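Local coordinates for protein coatomer subunit delta (Saccharomyces cerevisiae, PDB 5FJZ) that serves as the delta subunit of the coatomer, probably required for retrograde Golgi-to-ER transport of dilysine-tagged proteins, and binds a Dsl1 tryptophan motif through this mu-homology domain, at residues 177-182 and 190-195; 154-159 and 182-187. All blocks are in the same frame, centred on the assembly; numbering follows the deposited sequence.

In the fold
Contacts 1 and 2 show how one hairpin of the mu-homology domain is held by two kinds of contact: its own strand pairing, and the packing of its connection on the neighbouring strand. In contact 1, strand 180-182 pairs with strand 190-194, and the chemistry is that of an edge: backbone hydrogen bonds, bridging waters and a salt bridge, with its buried residues all on strand 190-194. Contact 2 lies nearer the surface and has no hydrogen bond between its segments; the connection simply packs side chains on strand 155-159, the neighbour of 190-194 on its other side. The two centres are about 8 Å apart, and Val182 belongs to both. Each also approaches a second copy of the protein in the crystal assembly.

Contact 1. Residues 177-182 and 190-195; sequences SDAEVV and TSIKIS
Lys193 and Val182 meet on one face of an antiparallel beta hairpin, in which strand 180-182 is added as the outermost strand beside 190-194. The two side chains cross at about a right angle. Val182 CG1 lies 3.7 Å from Lys193 CB and also near NZ, an apolar methyl resting on both the root and the charged end of the lysine. Glu180 runs side by side with Lys193 on this face and forms a salt bridge, OE2 to NZ 2.9 Å; the lysine starts with CG anti to its backbone N (chi1 176°), and bends at chi3 and chi4 bring NZ to that oxygen. Below it the main chains of the pair are joined both ways; the bond from Lys193 N to Glu180 O is nearly straight (171° at the hydrogen). Ser191 contributes its carbonyl, Ser191 O, which accepts from Val182 N at 2.8 Å and also receives the CA-H of Val181. Its hydroxyl turns to Thr158 on the next strand. Ala179 CB packs 4.1 Å from Ile192 CG2, and Leu205 of strand 202-210 touches both. At the connecting end a water donates to Val182 O at 2.7 Å and accepts from Ser191 N at 3.1 Å.

Contact 2. Residues 154-159 and 182-187; sequences DVIFTI and VNMDQE
Thr158 OG1 is held by a probable hydrogen bond to Ser191 OG on the adjoining strand, while carbons of Met184 and Glu187 close over it. Glu187 CB lies 3.8 Å from Thr158 OG1 and equally near Thr158 CG2, so the threonine presents both its branches to one methylene. Met184 CG approaches Thr158 OG1 at 4.2 Å. The two hydroxyls are paired with each other beneath a largely aliphatic cover, and they bind strand 155-159 to strand 190-194 through side chains as well as main chain.

Further back along strand 155-159, Ile156 carries the apolar half of the contact and uses its two branches separately. Ile156 CG2, placed anti to the backbone N, reaches Met184 CG at 4.0 Å. The other branch ends in Ile156 CD1, which meets Val182 CG2 at 4.2 Å; the extended chi2 of Ile156 (176°) sends that methyl out to the valine. Met184 CG thus lies against both Ile156 CG2 and Thr158 OG1. The end of Glu187 leads away from the strand after CB has made the contact.

Between the two segments the contacts are van der Waals; no hydrogen bond crosses them. The flanking strand 220-229 extends the platform, Ser223 lying against Met184 and Thr221 against Glu187. On the outer side of the connection, Asn183 hydrogen-bonds to Asp101 and Ser103 of the second subunit. Residues 154-159 belong to the region that interacts with Dsl1, and Asp185 packs against an acidic side chain of the bound peptide. The whole is a hairpin connection folded back over one face of its own sheet: residues 182-187 pass over strand 190-194 to pack on the next strand inward, within the beta-rich mu-homology domain.

Contact 1. Residues 177-182 and 190-195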
# COMPACT_ATOMS: atom_id res chain seq x y z
N SER A 177 -21.48 -5.47 31.90
CA SER A 177 -20.47 -5.92 32.91
C SER A 177 -20.30 -7.27 32.30
O SER A 177 -21.28 -8.03 32.22
CB SER A 177 -20.87 -6.11 34.42
OG SER A 177 -22.03 -5.43 34.86
N ASP A 178 -19.07 -7.56 31.88
CA ASP A 178 -18.80 -8.45 30.75
C ASP A 178 -17.64 -8.00 29.81
O ASP A 178 -16.98 -8.83 29.15
CB ASP A 178 -20.00 -8.59 29.87
CG ASP A 178 -19.98 -9.86 29.08
OD1 ASP A 178 -19.21 -10.78 29.43
OD2 ASP A 178 -20.79 -9.92 28.14
N ALA A 179 -17.41 -6.68 29.73
CA ALA A 179 -16.38 -6.07 28.86
C ALA A 179 -15.06 -6.63 29.29
O ALA A 179 -14.88 -6.85 30.48
CB ALA A 179 -16.34 -4.55 29.08
N GLU A 180 -14.13 -6.82 28.35
CA GLU A 180 -12.85 -7.37 28.72
C GLU A 180 -11.78 -6.96 27.70
O GLU A 180 -12.09 -6.82 26.55
CB GLU A 180 -12.91 -8.93 28.81
CG GLU A 180 -13.12 -9.60 27.48
CD GLU A 180 -13.51 -11.08 27.55
OE1 GLU A 180 -13.20 -11.74 28.54
OE2 GLU A 180 -14.10 -11.59 26.57
N VAL A 181 -10.54 -6.86 28.16
CA VAL A 181 -9.46 -6.64 27.24
C VAL A 181 -9.30 -7.89 26.39
O VAL A 181 -9.46 -9.04 26.89
CB VAL A 181 -8.20 -5.98 27.83
CG1 VAL A 181 -8.34 -5.55 29.27
CG2 VAL A 181 -6.91 -6.64 27.45
N VAL A 182 -8.98 -7.67 25.13
CA VAL A 182 -8.76 -8.73 24.15
C VAL A 182 -7.57 -8.39 23.28
O VAL A 182 -7.19 -7.23 23.13
CB VAL A 182 -9.99 -8.99 23.22
CG1 VAL A 182 -11.16 -9.57 24.02
CG2 VAL A 182 -10.34 -7.78 22.49
N THR A 190 -4.37 -0.87 22.91
CA THR A 190 -5.06 -1.74 23.84
C THR A 190 -6.55 -1.85 23.47
O THR A 190 -7.21 -0.86 23.25
CB THR A 190 -4.88 -1.15 25.24
OG1 THR A 190 -3.47 -0.98 25.50
CG2 THR A 190 -5.55 -2.04 26.29
N SER A 191 -7.06 -3.07 23.41
CA SER A 191 -8.37 -3.36 22.86
C SER A 191 -9.29 -3.97 23.91
O SER A 191 -8.93 -4.92 24.63
CB SER A 191 -8.32 -4.31 21.66
OG SER A 191 -7.65 -3.67 20.57
N ILE A 192 -10.50 -3.45 23.94
CA ILE A 192 -11.57 -3.88 24.88
C ILE A 192 -12.76 -4.29 24.10
O ILE A 192 -13.28 -3.53 23.27
CB ILE A 192 -12.00 -2.75 25.90
CG1 ILE A 192 -10.80 -2.29 26.68
CG2 ILE A 192 -13.13 -3.34 26.78
CD1 ILE A 192 -10.98 -0.94 27.41
N LYS A 193 -13.26 -5.47 24.37
CA LYS A 193 -14.39 -5.97 23.68
C LYS A 193 -15.59 -5.93 24.52
O LYS A 193 -15.55 -6.33 25.68
CB LYS A 193 -14.15 -7.42 23.33
CG LYS A 193 -15.29 -8.17 22.66
CD LYS A 193 -14.79 -9.35 21.80
CE LYS A 193 -15.09 -10.69 22.41
NZ LYS A 193 -14.54 -10.89 23.76
N ILE A 194 -16.70 -5.59 23.89
CA ILE A 194 -18.00 -5.70 24.50
C ILE A 194 -18.78 -6.80 23.79
O ILE A 194 -18.75 -6.92 22.55
CB ILE A 194 -18.70 -4.32 24.48
CG1 ILE A 194 -18.58 -3.75 25.88
CG2 ILE A 194 -20.18 -4.36 24.15
CD1 ILE A 194 -18.66 -2.25 25.84
N SER A 195 -19.48 -7.61 24.56
CA SER A 195 -20.19 -8.77 24.01
C SER A 195 -21.30 -8.46 23.04
O SER A 195 -21.41 -9.09 21.99
CB SER A 195 -20.75 -9.63 25.16
OG SER A 195 -20.51 -10.98 24.88
O HOH W 1 -16.58 -9.15 25.92
O HOH W 2 -5.32 -5.53 23.96

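Contact 2. Residues 154-159 and 182-187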
# COMPACT_ATOMS: atom_id res chain seq x y z
N ASP A 154 -19.72 -8.66 19.79
CA ASP A 154 -18.24 -8.59 19.84
C ASP A 154 -17.68 -7.35 19.20
O ASP A 154 -16.77 -7.40 18.32
CB ASP A 154 -17.63 -9.87 19.18
CG ASP A 154 -17.99 -11.16 19.95
OD1 ASP A 154 -18.27 -11.10 21.15
OD2 ASP A 154 -17.97 -12.24 19.35
N VAL A 155 -18.11 -6.20 19.68
CA VAL A 155 -17.61 -4.87 19.26
C VAL A 155 -16.35 -4.50 20.06
O VAL A 155 -16.29 -4.67 21.27
CB VAL A 155 -18.68 -3.85 19.51
CG1 VAL A 155 -18.28 -2.43 19.10
CG2 VAL A 155 -19.97 -4.27 18.82
N ILE A 156 -15.33 -4.07 19.36
CA ILE A 156 -14.02 -3.85 19.91
C ILE A 156 -13.64 -2.38 19.84
O ILE A 156 -13.67 -1.73 18.76
CB ILE A 156 -12.98 -4.75 19.24
CG1 ILE A 156 -13.39 -6.20 19.54
CG2 ILE A 156 -11.62 -4.50 19.86
CD1 ILE A 156 -12.51 -7.23 18.88
N PHE A 157 -13.32 -1.83 21.00
CA PHE A 157 -12.75 -0.47 21.09
C PHE A 157 -11.25 -0.49 21.34
O PHE A 157 -10.78 -1.24 22.23
CB PHE A 157 -13.47 0.29 22.24
CG PHE A 157 -14.95 0.35 22.07
CD1 PHE A 157 -15.74 -0.74 22.52
CD2 PHE A 157 -15.56 1.45 21.56
CE1 PHE A 157 -17.12 -0.72 22.32
CE2 PHE A 157 -16.92 1.49 21.35
CZ PHE A 157 -17.70 0.41 21.78
N THR A 158 -10.51 0.26 20.56
CA THR A 158 -9.03 0.27 20.66
C THR A 158 -8.56 1.67 21.02
O THR A 158 -8.93 2.65 20.42
CB THR A 158 -8.34 -0.28 19.37
OG1 THR A 158 -8.82 -1.61 19.25
CG2 THR A 158 -6.82 -0.26 19.54
N ILE A 159 -7.74 1.74 22.05
CA ILE A 159 -7.12 2.90 22.54
C ILE A 159 -5.64 2.78 22.23
O ILE A 159 -5.01 1.78 22.63
CB ILE A 159 -7.27 3.05 24.12
CG1 ILE A 159 -8.70 2.80 24.53
CG2 ILE A 159 -6.79 4.44 24.52
CD1 ILE A 159 -9.72 3.71 23.86
N VAL A 182 -8.98 -7.67 25.13
CA VAL A 182 -8.76 -8.73 24.15
C VAL A 182 -7.57 -8.39 23.28
O VAL A 182 -7.19 -7.23 23.13
CB VAL A 182 -9.99 -8.99 23.22
CG1 VAL A 182 -11.16 -9.57 24.02
CG2 VAL A 182 -10.34 -7.78 22.49
N ASN A 183 -6.96 -9.44 22.72
CA ASN A 183 -5.94 -9.22 21.79
C ASN A 183 -6.65 -8.97 20.42
O ASN A 183 -7.44 -9.75 20.01
CB ASN A 183 -5.03 -10.42 21.69
CG ASN A 183 -4.00 -10.25 20.58
OD1 ASN A 183 -4.04 -11.00 19.59
ND2 ASN A 183 -2.98 -9.44 20.83
N MET A 184 -6.25 -7.94 19.74
CA MET A 184 -6.83 -7.56 18.49
C MET A 184 -5.69 -6.88 17.76
O MET A 184 -5.43 -5.69 17.90
CB MET A 184 -8.01 -6.67 18.80
CG MET A 184 -8.24 -5.50 17.90
SD MET A 184 -9.00 -6.15 16.42
CE MET A 184 -9.88 -4.68 15.98
N ASP A 185 -5.00 -7.61 16.89
CA ASP A 185 -3.86 -6.90 16.32
C ASP A 185 -4.07 -6.16 14.97
O ASP A 185 -3.13 -5.58 14.47
CB ASP A 185 -2.59 -7.73 16.42
CG ASP A 185 -2.74 -9.02 15.78
OD1 ASP A 185 -3.56 -9.06 14.86
OD2 ASP A 185 -2.00 -9.95 16.15
N GLN A 186 -5.30 -6.12 14.47
CA GLN A 186 -5.71 -5.26 13.33
C GLN A 186 -5.67 -3.76 13.69
O GLN A 186 -5.75 -2.93 12.82
CB GLN A 186 -7.16 -5.57 12.89
CG GLN A 186 -7.34 -6.87 12.13
CD GLN A 186 -7.12 -8.08 13.03
OE1 GLN A 186 -7.89 -8.33 13.96
NE2 GLN A 186 -6.05 -8.85 12.76
N GLU A 187 -5.64 -3.41 14.98
CA GLU A 187 -5.51 -2.02 15.40
C GLU A 187 -4.41 -1.94 16.43
O GLU A 187 -4.22 -2.85 17.23
CB GLU A 187 -6.82 -1.45 15.98
CG GLU A 187 -8.01 -1.40 15.02
CD GLU A 187 -7.79 -0.55 13.75
OE1 GLU A 187 -6.87 0.33 13.74
OE2 GLU A 187 -8.56 -0.78 12.76